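Local coordinates for protein amidohydrolase (Staphylococcus aureus, PDB 3NUR) that probably hydrolyses carbon–nitrogen bonds of linear amides as a metal-dependent TIM-barrel amidohydrolase whose natural substrate is not established, at residues 199-204 with 216-221; 235-240 with 267-272; 240-245 with 274-279. All blocks are in the same frame, centred on the assembly; numbering follows the deposited sequence.

Interaction 1 of 3, residues 199-204 with 216-221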
ATOM      1  N   ASP A 199       9.888  -6.192  20.316  1.00 19.51           N
ATOM      2  CA  ASP A 199      10.014  -7.607  20.665  1.00 20.36           C
ATOM      3  C   ASP A 199      10.427  -8.465  19.450  1.00 19.32           C
ATOM      4  O   ASP A 199      11.294  -9.335  19.575  1.00 16.78           O
ATOM      5  CB  ASP A 199       8.788  -8.115  21.459  1.00 24.06           C
ATOM      6  CG  ASP A 199       7.744  -8.916  20.718  1.00 46.78           C
ATOM      7  OD1 ASP A 199       6.646  -8.377  20.479  1.00 49.78           O
ATOM      8  OD2 ASP A 199       7.976 -10.121  20.487  1.00 58.01           O
ATOM      9  N   ILE A 200       9.860  -8.160  18.259  1.00 13.94           N
ATOM     10  CA  ILE A 200      10.249  -8.825  17.000  1.00 12.08           C
ATOM     11  C   ILE A 200      11.710  -8.414  16.637  1.00 13.97           C
ATOM     12  O   ILE A 200      12.519  -9.273  16.249  1.00 14.34           O
ATOM     13  CB  ILE A 200       9.234  -8.468  15.866  1.00 15.60           C
ATOM     14  CG1 ILE A 200       7.792  -8.998  16.161  1.00 16.37           C
ATOM     15  CG2 ILE A 200       9.741  -8.915  14.472  1.00 15.41           C
ATOM     16  CD1 ILE A 200       7.622 -10.520  16.498  1.00 24.78           C
ATOM     17  N   TYR A 201      12.044  -7.112  16.755  1.00 11.40           N
ATOM     18  CA  TYR A 201      13.394  -6.643  16.432  1.00 11.69           C
ATOM     19  C   TYR A 201      14.449  -7.389  17.265  1.00 15.92           C
ATOM     20  O   TYR A 201      15.446  -7.870  16.709  1.00 14.24           O
ATOM     21  CB  TYR A 201      13.525  -5.126  16.649  1.00 12.65           C
ATOM     22  CG  TYR A 201      14.920  -4.604  16.372  1.00 16.20           C
ATOM     23  CD1 TYR A 201      15.478  -4.688  15.099  1.00 17.97           C
ATOM     24  CD2 TYR A 201      15.701  -4.062  17.393  1.00 17.94           C
ATOM     25  CE1 TYR A 201      16.765  -4.211  14.837  1.00 18.60           C
ATOM     26  CE2 TYR A 201      16.991  -3.581  17.143  1.00 19.77           C
ATOM     27  CZ  TYR A 201      17.514  -3.652  15.860  1.00 26.35           C
ATOM     28  OH  TYR A 201      18.776  -3.183  15.605  1.00 28.13           O
ATOM     29  N   GLN A 202      14.222  -7.483  18.589  1.00 14.25           N
ATOM     30  CA  GLN A 202      15.163  -8.157  19.499  1.00 14.40           C
ATOM     31  C   GLN A 202      15.229  -9.685  19.258  1.00 18.67           C
ATOM     32  O   GLN A 202      16.313 -10.259  19.335  1.00 19.73           O
ATOM     33  CB  GLN A 202      14.803  -7.862  20.976  1.00 16.00           C
ATOM     34  CG  GLN A 202      14.917  -6.401  21.386  1.00 25.82           C
ATOM     35  CD  GLN A 202      16.336  -5.917  21.519  1.00 48.35           C
ATOM     36  OE1 GLN A 202      17.216  -6.620  22.027  1.00 46.12           O
ATOM     37  NE2 GLN A 202      16.582  -4.689  21.086  1.00 43.06           N
ATOM     38  N   SER A 203      14.094 -10.342  18.977  1.00 13.04           N
ATOM     39  CA  SER A 203      14.101 -11.801  18.777  1.00 14.14           C
ATOM     40  C   SER A 203      14.610 -12.239  17.414  1.00 16.35           C
ATOM     41  O   SER A 203      15.339 -13.223  17.320  1.00 16.41           O
ATOM     42  CB  SER A 203      12.702 -12.384  18.981  1.00 18.77           C
ATOM     43  OG  SER A 203      12.283 -12.236  20.328  1.00 33.26           O
ATOM     44  N   TYR A 204      14.179 -11.550  16.353  1.00 10.26           N
ATOM     45  CA  TYR A 204      14.485 -11.972  14.993  1.00 10.51           C
ATOM     46  C   TYR A 204      15.619 -11.275  14.268  1.00 14.00           C
ATOM     47  O   TYR A 204      16.215 -11.885  13.377  1.00 13.72           O
ATOM     48  CB  TYR A 204      13.212 -11.907  14.121  1.00 12.06           C
ATOM     49  CG  TYR A 204      12.402 -13.192  14.030  1.00 14.36           C
ATOM     50  CD1 TYR A 204      12.886 -14.388  14.555  1.00 16.32           C
ATOM     51  CD2 TYR A 204      11.176 -13.222  13.368  1.00 15.09           C
ATOM     52  CE1 TYR A 204      12.165 -15.576  14.441  1.00 15.68           C
ATOM     53  CE2 TYR A 204      10.444 -14.406  13.245  1.00 15.13           C
ATOM     54  CZ  TYR A 204      10.951 -15.585  13.771  1.00 19.96           C
ATOM     55  OH  TYR A 204      10.242 -16.755  13.662  1.00 17.13           O
ATOM     56  N   THR A 216      18.817  -2.520   9.168  1.00 10.23           N
ATOM     57  CA  THR A 216      18.394  -2.623   7.767  1.00  9.58           C
ATOM     58  C   THR A 216      17.705  -3.993   7.518  1.00 11.79           C
ATOM     59  O   THR A 216      16.707  -4.067   6.805  1.00 11.25           O
ATOM     60  CB  THR A 216      19.537  -2.309   6.802  1.00 11.35           C
ATOM     61  OG1 THR A 216      20.588  -3.267   6.992  1.00 11.16           O
ATOM     62  CG2 THR A 216      20.062  -0.863   6.948  1.00  9.94           C
ATOM     63  N   PHE A 217      18.226  -5.063   8.141  1.00  9.32           N
ATOM     64  CA  PHE A 217      17.657  -6.410   8.066  1.00  7.83           C
ATOM     65  C   PHE A 217      16.192  -6.384   8.572  1.00 10.25           C
ATOM     66  O   PHE A 217      15.287  -6.900   7.898  1.00  9.77           O
ATOM     67  CB  PHE A 217      18.530  -7.376   8.898  1.00  8.71           C
ATOM     68  CG  PHE A 217      18.141  -8.842   8.959  1.00  8.99           C
ATOM     69  CD1 PHE A 217      17.329  -9.411   7.978  1.00 10.63           C
ATOM     70  CD2 PHE A 217      18.685  -9.678   9.926  1.00  8.33           C
ATOM     71  CE1 PHE A 217      16.977 -10.756   8.044  1.00 10.20           C
ATOM     72  CE2 PHE A 217      18.363 -11.043   9.968  1.00 11.70           C
ATOM     73  CZ  PHE A 217      17.529 -11.574   9.016  1.00  9.58           C
ATOM     74  N   ALA A 218      15.955  -5.705   9.700  1.00  7.46           N
ATOM     75  CA  ALA A 218      14.618  -5.578  10.302  1.00  7.22           C
ATOM     76  C   ALA A 218      13.680  -4.734   9.469  1.00 10.86           C
ATOM     77  O   ALA A 218      12.470  -4.901   9.572  1.00 10.07           O
ATOM     78  CB  ALA A 218      14.733  -4.952  11.685  1.00  7.66           C
ATOM     79  N   CYS A 219      14.226  -3.774   8.717  1.00  8.31           N
ATOM     80  CA  CYS A 219      13.395  -2.871   7.929  1.00 10.10           C
ATOM     81  C   CYS A 219      13.277  -3.301   6.461  1.00 12.24           C
ATOM     82  O   CYS A 219      12.813  -4.423   6.188  1.00 10.32           O
ATOM     83  CB  CYS A 219      13.861  -1.423   8.092  1.00 11.81           C
ATOM     84  SG  CYS A 219      13.720  -0.795   9.790  1.00 16.80           S
ATOM     85  N   PHE A 220      13.687  -2.431   5.526  1.00  9.65           N
ATOM     86  CA  PHE A 220      13.589  -2.663   4.066  1.00  8.39           C
ATOM     87  C   PHE A 220      14.418  -3.814   3.494  1.00 10.81           C
ATOM     88  O   PHE A 220      14.189  -4.217   2.357  1.00 10.86           O
ATOM     89  CB  PHE A 220      13.831  -1.350   3.273  1.00 10.65           C
ATOM     90  CG  PHE A 220      14.900  -0.449   3.832  1.00 13.43           C
ATOM     91  CD1 PHE A 220      16.202  -0.907   4.007  1.00 16.69           C
ATOM     92  CD2 PHE A 220      14.607   0.864   4.197  1.00 17.49           C
ATOM     93  CE1 PHE A 220      17.197  -0.072   4.532  1.00 18.24           C
ATOM     94  CE2 PHE A 220      15.605   1.699   4.725  1.00 21.31           C
ATOM     95  CZ  PHE A 220      16.890   1.220   4.898  1.00 19.38           C
ATOM     96  N   GLY A 221      15.394  -4.299   4.249  1.00  7.90           N
ATOM     97  CA  GLY A 221      16.207  -5.429   3.818  1.00  7.52           C
ATOM     98  C   GLY A 221      15.449  -6.747   3.818  1.00 12.00           C
ATOM     99  O   GLY A 221      15.758  -7.647   3.018  1.00 11.96           O
TER
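The ring of Tyr201 meets Ala218 at its edge: the methyl CB of Ala218 lies near the ring plane, 3.5 Å from CD1 of Tyr201 and slightly farther from the neighbouring CE1. The ring of Phe217 is approached obliquely by a backbone oxygen, with O of Tyr204 4.1 Å from CE2 of Phe217, while Tyr205 meets the same ring edge-to-face. A small contact of this kind illustrates how an aromatic edge and a methyl group can pack two short helices together, for no hydrogen bond links residues 199-204 to 216-221. The torsion of Tyr201 explains the reach: with CG opposite the backbone N (chi1 178°), the CD1/CE1 edge is carried to the methyl of Ala218. The phenol is fixed at its far end as well, because OH of Tyr201 is hydrogen-bonded to Glu211, at the start of the partner helix. Backbones stay apart, the nearest CA atoms being those of Tyr201 and Ala218 at 6.3 Å. The contact therefore packs helix 198-205, which follows the barrel strand 189-192, against the last turn of helix 211-218, just before the chain turns into helix 223-237.

Interaction 2 of 3, residues 235-240 with 267-272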
ATOM      1  N   LEU A 235      -5.617 -10.684   8.148  1.00  8.63           N
ATOM      2  CA  LEU A 235      -6.850 -10.087   7.629  1.00  8.21           C
ATOM      3  C   LEU A 235      -7.709 -11.120   6.904  1.00 12.55           C
ATOM      4  O   LEU A 235      -8.903 -11.213   7.151  1.00 11.64           O
ATOM      5  CB  LEU A 235      -6.544  -8.876   6.731  1.00  8.03           C
ATOM      6  CG  LEU A 235      -5.693  -7.737   7.360  1.00 13.25           C
ATOM      7  CD1 LEU A 235      -5.554  -6.561   6.386  1.00 13.91           C
ATOM      8  CD2 LEU A 235      -6.293  -7.228   8.668  1.00 15.70           C
ATOM      9  N   VAL A 236      -7.079 -11.972   6.107  1.00  9.37           N
ATOM     10  CA  VAL A 236      -7.763 -13.041   5.391  1.00  8.56           C
ATOM     11  C   VAL A 236      -8.302 -14.088   6.377  1.00 12.45           C
ATOM     12  O   VAL A 236      -9.474 -14.434   6.293  1.00 11.39           O
ATOM     13  CB  VAL A 236      -6.832 -13.664   4.316  1.00 10.80           C
ATOM     14  CG1 VAL A 236      -7.398 -14.973   3.765  1.00 11.04           C
ATOM     15  CG2 VAL A 236      -6.554 -12.670   3.189  1.00  9.43           C
ATOM     16  N   LEU A 237      -7.438 -14.615   7.265  1.00  9.43           N
ATOM     17  CA  LEU A 237      -7.804 -15.654   8.239  1.00  9.95           C
ATOM     18  C   LEU A 237      -8.913 -15.242   9.203  1.00 13.44           C
ATOM     19  O   LEU A 237      -9.682 -16.104   9.638  1.00 11.54           O
ATOM     20  CB  LEU A 237      -6.568 -16.179   9.013  1.00  9.20           C
ATOM     21  CG  LEU A 237      -5.436 -16.789   8.176  1.00 11.38           C
ATOM     22  CD1 LEU A 237      -4.281 -17.217   9.067  1.00 10.63           C
ATOM     23  CD2 LEU A 237      -5.930 -17.963   7.302  1.00 10.46           C
ATOM     24  N   SER A 238      -9.013 -13.933   9.503  1.00 11.88           N
ATOM     25  CA  SER A 238     -10.061 -13.397  10.396  1.00 10.81           C
ATOM     26  C   SER A 238     -11.458 -13.304   9.721  1.00 14.35           C
ATOM     27  O   SER A 238     -12.435 -12.963  10.397  1.00 13.72           O
ATOM     28  CB  SER A 238      -9.661 -12.038  10.958  1.00 13.83           C
ATOM     29  OG  SER A 238      -9.789 -11.005   9.993  1.00 16.56           O
ATOM     30  N   GLY A 239     -11.525 -13.566   8.410  1.00 11.81           N
ATOM     31  CA  GLY A 239     -12.778 -13.544   7.653  1.00 11.10           C
ATOM     32  C   GLY A 239     -13.294 -12.201   7.175  1.00 13.83           C
ATOM     33  O   GLY A 239     -14.467 -12.094   6.784  1.00 13.59           O
ATOM     34  N   ILE A 240     -12.416 -11.180   7.127  1.00 10.28           N
ATOM     35  CA  ILE A 240     -12.774  -9.826   6.669  1.00  9.38           C
ATOM     36  C   ILE A 240     -13.389  -9.884   5.245  1.00 13.79           C
ATOM     37  O   ILE A 240     -14.384  -9.209   4.973  1.00 14.15           O
ATOM     38  CB  ILE A 240     -11.522  -8.890   6.728  1.00 12.42           C
ATOM     39  CG1 ILE A 240     -11.302  -8.358   8.178  1.00 13.61           C
ATOM     40  CG2 ILE A 240     -11.613  -7.724   5.696  1.00 14.32           C
ATOM     41  CD1 ILE A 240      -9.987  -7.634   8.394  1.00 18.89           C
ATOM     42  N   GLU A 267      -2.528 -26.129   1.167  1.00 13.14           N
ATOM     43  CA  GLU A 267      -2.289 -27.498   1.640  1.00 13.39           C
ATOM     44  C   GLU A 267      -2.113 -27.623   3.145  1.00 16.32           C
ATOM     45  O   GLU A 267      -2.419 -28.669   3.712  1.00 14.88           O
ATOM     46  CB  GLU A 267      -0.991 -28.033   0.997  1.00 15.02           C
ATOM     47  CG  GLU A 267      -1.063 -28.189  -0.509  1.00 26.65           C
ATOM     48  CD  GLU A 267       0.243 -28.567  -1.182  1.00 57.20           C
ATOM     49  OE1 GLU A 267       1.313 -28.104  -0.725  1.00 41.34           O
ATOM     50  OE2 GLU A 267       0.196 -29.309  -2.190  1.00 61.95           O
ATOM     51  N   ALA A 268      -1.497 -26.612   3.778  1.00 12.16           N
ATOM     52  CA  ALA A 268      -1.033 -26.740   5.149  1.00 11.97           C
ATOM     53  C   ALA A 268      -1.562 -25.779   6.187  1.00 15.99           C
ATOM     54  O   ALA A 268      -1.294 -25.966   7.376  1.00 14.05           O
ATOM     55  CB  ALA A 268       0.490 -26.726   5.150  1.00 12.78           C
ATOM     56  N   LEU A 269      -2.271 -24.727   5.763  1.00 13.35           N
ATOM     57  CA  LEU A 269      -2.775 -23.782   6.739  1.00 13.23           C
ATOM     58  C   LEU A 269      -4.252 -24.102   6.909  1.00 18.88           C
ATOM     59  O   LEU A 269      -5.010 -23.897   5.966  1.00 19.28           O
ATOM     60  CB  LEU A 269      -2.563 -22.330   6.243  1.00 12.70           C
ATOM     61  CG  LEU A 269      -2.456 -21.284   7.350  1.00 16.35           C
ATOM     62  CD1 LEU A 269      -1.845 -19.989   6.824  1.00 15.97           C
ATOM     63  CD2 LEU A 269      -3.823 -21.012   8.011  1.00 17.24           C
ATOM     64  N   PHE A 270      -4.654 -24.645   8.084  1.00 15.17           N
ATOM     65  CA  PHE A 270      -6.047 -25.041   8.337  1.00 16.01           C
ATOM     66  C   PHE A 270      -6.906 -23.804   8.519  1.00 16.96           C
ATOM     67  O   PHE A 270      -6.636 -23.000   9.418  1.00 16.83           O
ATOM     68  CB  PHE A 270      -6.147 -25.960   9.581  1.00 18.06           C
ATOM     69  CG  PHE A 270      -7.515 -26.574   9.807  1.00 20.53           C
ATOM     70  CD1 PHE A 270      -7.802 -27.860   9.356  1.00 24.66           C
ATOM     71  CD2 PHE A 270      -8.517 -25.867  10.468  1.00 23.18           C
ATOM     72  CE1 PHE A 270      -9.079 -28.420   9.555  1.00 25.83           C
ATOM     73  CE2 PHE A 270      -9.782 -26.433  10.682  1.00 25.69           C
ATOM     74  CZ  PHE A 270     -10.050 -27.709  10.235  1.00 24.14           C
ATOM     75  N   ALA A 271      -7.917 -23.620   7.652  1.00 12.13           N
ATOM     76  CA  ALA A 271      -8.771 -22.434   7.723  1.00 12.45           C
ATOM     77  C   ALA A 271     -10.189 -22.772   7.214  1.00 17.53           C
ATOM     78  O   ALA A 271     -10.762 -22.070   6.377  1.00 17.41           O
ATOM     79  CB  ALA A 271      -8.146 -21.292   6.910  1.00 13.25           C
ATOM     80  N   GLU A 272     -10.746 -23.854   7.746  1.00 15.48           N
ATOM     81  CA  GLU A 272     -12.055 -24.366   7.337  1.00 16.10           C
ATOM     82  C   GLU A 272     -13.248 -23.483   7.676  1.00 18.42           C
ATOM     83  O   GLU A 272     -14.321 -23.685   7.114  1.00 18.60           O
ATOM     84  CB  GLU A 272     -12.248 -25.837   7.765  1.00 18.06           C
ATOM     85  CG  GLU A 272     -11.278 -26.790   7.080  1.00 29.52           C
ATOM     86  CD  GLU A 272     -11.442 -26.959   5.583  1.00 48.49           C
ATOM     87  OE1 GLU A 272     -12.446 -27.579   5.162  1.00 42.81           O
ATOM     88  OE2 GLU A 272     -10.555 -26.493   4.833  1.00 37.48           O
TER
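Leu237 and Leu269 reach toward each other tip to tip, and this pair of branched ends carries most of a contact that is wholly apolar. CD2 of Leu237 lies 3.8 Å from CD2 of Leu269, and its other branch, CD1, is 4.0 Å from that same methyl of Leu269. One methyl of Leu269 thus sits against both branches of its partner. The CD2 branch of Leu237 has a second neighbour in CB of Ala271, at 4.0 Å, which makes it the point where all three side chains converge. Leu237 gets there with CG opposite its carbonyl carbon (chi1 -59°) and an extended second torsion, which carry its methyls out from the helix toward residues 267-272.

The tight side is the one that faces the protein. Ala271 is buried, and Val278 of the following helix touches both Ala271 and Leu237, closing the apolar cluster from a third direction. The looser side lies toward Phe270, whose CB points away from Leu237 and whose exposed ring has CG of Glu272 3.5 Å above one face. Leu237 and Leu269 are themselves partly exposed, so the cluster grades from interior to surface over a few residues.

As a worked case of helix termination, residues 235-240 are instructive. Gly239, with positive phi (82°), ends helix 223-237 in a Schellman motif, and OG of Ser238 donates to O of Leu235 at 3.0 Å from above the carbonyl plane. O of Leu237 is in turn hydrogen-bonded by His273, just past 267-272. The contact accordingly joins the C-terminal end of helix 223-237 to the loop that leaves helix 262-268 and runs on to helix 278-284.

Interaction 3 of 3, residues 240-245 with 274-279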
ATOM      1  N   ILE A 240     -12.416 -11.180   7.127  1.00 10.28           N
ATOM      2  CA  ILE A 240     -12.774  -9.826   6.669  1.00  9.38           C
ATOM      3  C   ILE A 240     -13.389  -9.884   5.245  1.00 13.79           C
ATOM      4  O   ILE A 240     -14.384  -9.209   4.973  1.00 14.15           O
ATOM      5  CB  ILE A 240     -11.522  -8.890   6.728  1.00 12.42           C
ATOM      6  CG1 ILE A 240     -11.302  -8.358   8.178  1.00 13.61           C
ATOM      7  CG2 ILE A 240     -11.613  -7.724   5.696  1.00 14.32           C
ATOM      8  CD1 ILE A 240      -9.987  -7.634   8.394  1.00 18.89           C
ATOM      9  N   PHE A 241     -12.808 -10.709   4.368  1.00  9.20           N
ATOM     10  CA  PHE A 241     -13.274 -10.812   2.992  1.00  9.74           C
ATOM     11  C   PHE A 241     -14.521 -11.688   2.794  1.00 14.81           C
ATOM     12  O   PHE A 241     -15.076 -11.701   1.702  1.00 14.06           O
ATOM     13  CB  PHE A 241     -12.129 -11.160   2.040  1.00 11.89           C
ATOM     14  CG  PHE A 241     -10.954 -10.222   2.180  1.00 13.67           C
ATOM     15  CD1 PHE A 241     -10.918  -9.016   1.488  1.00 17.85           C
ATOM     16  CD2 PHE A 241      -9.878 -10.547   3.005  1.00 14.63           C
ATOM     17  CE1 PHE A 241      -9.828  -8.147   1.625  1.00 18.75           C
ATOM     18  CE2 PHE A 241      -8.802  -9.672   3.156  1.00 17.93           C
ATOM     19  CZ  PHE A 241      -8.780  -8.481   2.463  1.00 16.74           C
ATOM     20  N   ASP A 242     -14.975 -12.366   3.855  1.00 12.08           N
ATOM     21  CA  ASP A 242     -16.239 -13.099   3.852  1.00 11.31           C
ATOM     22  C   ASP A 242     -17.325 -12.114   4.313  1.00 16.57           C
ATOM     23  O   ASP A 242     -18.397 -12.086   3.715  1.00 17.44           O
ATOM     24  CB  ASP A 242     -16.173 -14.327   4.765  1.00 11.68           C
ATOM     25  CG  ASP A 242     -15.460 -15.509   4.137  1.00 11.93           C
ATOM     26  OD1 ASP A 242     -15.101 -15.422   2.942  1.00 11.51           O
ATOM     27  OD2 ASP A 242     -15.225 -16.502   4.850  1.00 13.31           O
ATOM     28  N   ARG A 243     -17.013 -11.263   5.329  1.00 12.22           N
ATOM     29  CA  ARG A 243     -17.909 -10.218   5.828  1.00 12.42           C
ATOM     30  C   ARG A 243     -18.076  -9.125   4.769  1.00 16.83           C
ATOM     31  O   ARG A 243     -19.197  -8.633   4.568  1.00 17.11           O
ATOM     32  CB  ARG A 243     -17.358  -9.585   7.128  1.00 12.91           C
ATOM     33  CG  ARG A 243     -17.596 -10.440   8.354  1.00 22.85           C
ATOM     34  CD  ARG A 243     -17.328  -9.727   9.680  1.00 27.83           C
ATOM     35  NE  ARG A 243     -15.928  -9.317   9.876  1.00 28.78           N
ATOM     36  CZ  ARG A 243     -14.909 -10.145  10.126  1.00 39.66           C
ATOM     37  NH1 ARG A 243     -15.096 -11.458  10.136  1.00 22.34           N
ATOM     38  NH2 ARG A 243     -13.692  -9.666  10.326  1.00 29.59           N
ATOM     39  N   TYR A 244     -16.956  -8.735   4.101  1.00 12.63           N
ATOM     40  CA  TYR A 244     -16.912  -7.653   3.093  1.00 11.56           C
ATOM     41  C   TYR A 244     -16.362  -8.204   1.764  1.00 15.53           C
ATOM     42  O   TYR A 244     -15.207  -7.942   1.411  1.00 14.90           O
ATOM     43  CB  TYR A 244     -16.097  -6.448   3.646  1.00 12.57           C
ATOM     44  CG  TYR A 244     -16.547  -6.071   5.038  1.00 13.96           C
ATOM     45  CD1 TYR A 244     -17.872  -5.706   5.286  1.00 15.88           C
ATOM     46  CD2 TYR A 244     -15.690  -6.196   6.125  1.00 14.09           C
ATOM     47  CE1 TYR A 244     -18.321  -5.456   6.581  1.00 16.70           C
ATOM     48  CE2 TYR A 244     -16.118  -5.913   7.418  1.00 15.64           C
ATOM     49  CZ  TYR A 244     -17.434  -5.540   7.639  1.00 19.59           C
ATOM     50  OH  TYR A 244     -17.868  -5.274   8.904  1.00 21.78           O
ATOM     51  N   PRO A 245     -17.172  -9.027   1.050  1.00 13.49           N
ATOM     52  CA  PRO A 245     -16.669  -9.700  -0.163  1.00 13.59           C
ATOM     53  C   PRO A 245     -16.302  -8.820  -1.351  1.00 17.46           C
ATOM     54  O   PRO A 245     -15.605  -9.294  -2.246  1.00 17.37           O
ATOM     55  CB  PRO A 245     -17.785 -10.700  -0.509  1.00 15.36           C
ATOM     56  CG  PRO A 245     -19.014 -10.102   0.063  1.00 18.77           C
ATOM     57  CD  PRO A 245     -18.553  -9.474   1.357  1.00 14.71           C
ATOM     58  N   LEU A 274     -13.423 -20.363   6.822  1.00 10.50           N
ATOM     59  CA  LEU A 274     -13.573 -19.406   5.723  1.00 11.17           C
ATOM     60  C   LEU A 274     -14.413 -20.006   4.605  1.00 13.60           C
ATOM     61  O   LEU A 274     -14.452 -21.229   4.453  1.00 13.08           O
ATOM     62  CB  LEU A 274     -12.209 -18.979   5.163  1.00 10.90           C
ATOM     63  CG  LEU A 274     -11.218 -18.348   6.173  1.00 13.00           C
ATOM     64  CD1 LEU A 274      -9.840 -18.132   5.510  1.00 12.75           C
ATOM     65  CD2 LEU A 274     -11.774 -17.025   6.737  1.00 11.14           C
ATOM     66  N   ASN A 275     -15.050 -19.149   3.801  1.00 10.11           N
ATOM     67  CA  ASN A 275     -15.863 -19.625   2.673  1.00  9.84           C
ATOM     68  C   ASN A 275     -15.036 -20.195   1.525  1.00 14.81           C
ATOM     69  O   ASN A 275     -15.542 -21.024   0.758  1.00 15.23           O
ATOM     70  CB  ASN A 275     -16.734 -18.483   2.148  1.00  9.22           C
ATOM     71  CG  ASN A 275     -17.830 -18.049   3.094  1.00 16.08           C
ATOM     72  OD1 ASN A 275     -18.222 -18.766   4.016  1.00 17.56           O
ATOM     73  ND2 ASN A 275     -18.360 -16.857   2.867  1.00 15.53           N
ATOM     74  N   HIS A 276     -13.787 -19.694   1.358  1.00 11.70           N
ATOM     75  CA  HIS A 276     -12.922 -20.055   0.240  1.00  9.98           C
ATOM     76  C   HIS A 276     -11.558 -20.538   0.713  1.00 13.02           C
ATOM     77  O   HIS A 276     -11.219 -20.375   1.891  1.00 11.69           O
ATOM     78  CB  HIS A 276     -12.713 -18.818  -0.665  1.00 10.24           C
ATOM     79  CG  HIS A 276     -13.996 -18.129  -1.051  1.00 12.99           C
ATOM     80  ND1 HIS A 276     -14.827 -18.649  -2.026  1.00 14.83           N
ATOM     81  CD2 HIS A 276     -14.566 -17.012  -0.536  1.00 14.47           C
ATOM     82  CE1 HIS A 276     -15.864 -17.820  -2.097  1.00 14.12           C
ATOM     83  NE2 HIS A 276     -15.766 -16.835  -1.199  1.00 14.52           N
ATOM     84  N   SER A 277     -10.753 -21.082  -0.226  1.00 11.16           N
ATOM     85  CA  SER A 277      -9.386 -21.494   0.105  0.50 10.85           C
ATOM     86  C   SER A 277      -8.587 -20.220   0.405  1.00 14.16           C
ATOM     87  O   SER A 277      -8.969 -19.133  -0.054  1.00 11.78           O
ATOM     88  CB  SER A 277      -8.749 -22.250  -1.055  0.50 13.73           C
ATOM     89  OG  SER A 277      -8.415 -21.378  -2.122  0.50 14.71           O
ATOM     90  N   VAL A 278      -7.482 -20.339   1.157  1.00 12.61           N
ATOM     91  CA  VAL A 278      -6.648 -19.179   1.503  1.00 12.85           C
ATOM     92  C   VAL A 278      -6.161 -18.429   0.241  1.00 14.67           C
ATOM     93  O   VAL A 278      -6.275 -17.194   0.176  1.00 13.86           O
ATOM     94  CB  VAL A 278      -5.489 -19.580   2.460  1.00 17.39           C
ATOM     95  CG1 VAL A 278      -4.453 -18.461   2.596  1.00 18.22           C
ATOM     96  CG2 VAL A 278      -6.027 -19.985   3.831  1.00 17.49           C
ATOM     97  N   SER A 279      -5.661 -19.174  -0.777  1.00 12.04           N
ATOM     98  CA  SER A 279      -5.143 -18.566  -2.010  1.00 12.10           C
ATOM     99  C   SER A 279      -6.198 -17.790  -2.781  1.00 13.65           C
ATOM    100  O   SER A 279      -5.865 -16.792  -3.423  1.00 12.99           O
ATOM    101  CB  SER A 279      -4.485 -19.608  -2.909  1.00 14.96           C
ATOM    102  OG  SER A 279      -5.428 -20.494  -3.485  1.00 17.06           O
TER
HETATM  103  O   HOH W   1     -16.901 -14.969   0.765  1.00 20.61           O
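Asp242 OD1 is gripped by two donors: a water at 2.9 Å, which links it to Asn275 and His276, and the hydroxyl of Tyr281, which also bonds the backbone N of His276. The water accepts from ND2 of Asn275 and lies 2.9 Å from NE2 of His276. In this TIM-barrel protein these bonds tie the short helix 240-243, which precedes barrel strand 249-251, to the loop that leads into helix 278-284. It is a compact example of one acidic side chain serving a loop through both of its oxygens.

The other oxygen, OD2 of Asp242, receives the backbone N-H of Asn275 at 2.9 Å, a fairly straight bond (158°) that arrives on the syn side of the carboxylate, 26° out of its plane. The side-chain amide of Asn275 is stacked on the carboxylate of Asp242, their planes only 22° apart, with ND2 of Asn275 3.4 Å from CG of Asp242. A single residue thus bonds OD2 through its backbone while its amide lies against the carboxylate, ND2 donating to the water. The histidine is steadied by Tyr280, whose ring stacks on it. With so many donors around it, Asp242 is probably ionised, and its charge could in turn raise the proton affinity of His276.

CB of Asp242 already points toward the loop. Leu274, just before Asn275, passes close to the carboxylate, its CA lying 3.5 Å from OD2 of Asp242 and its CB 3.9 Å from that same oxygen.

In the fold
Interactions 2 and 3 adjoin: their centres are about 8 Å apart, they share Ile240, and their segments alternate along the chain. CD2 of Leu274 packs against the end of helix 223-237, 3.5 Å from O of Val236, while NH1 of Arg243 lies 3.1 Å from O of Ser238, a probable hydrogen bond. Together they fasten the turn between helices 223-237 and 240-243 to the connection between helices 262-268 and 278-284. Interaction 1 stands apart, its centre about 26 Å from that of interaction 2 and 30 Å from that of interaction 3. None of the three contributes a ligand to the calcium ion, which Glu28, His30, His192 and Asp316 bind.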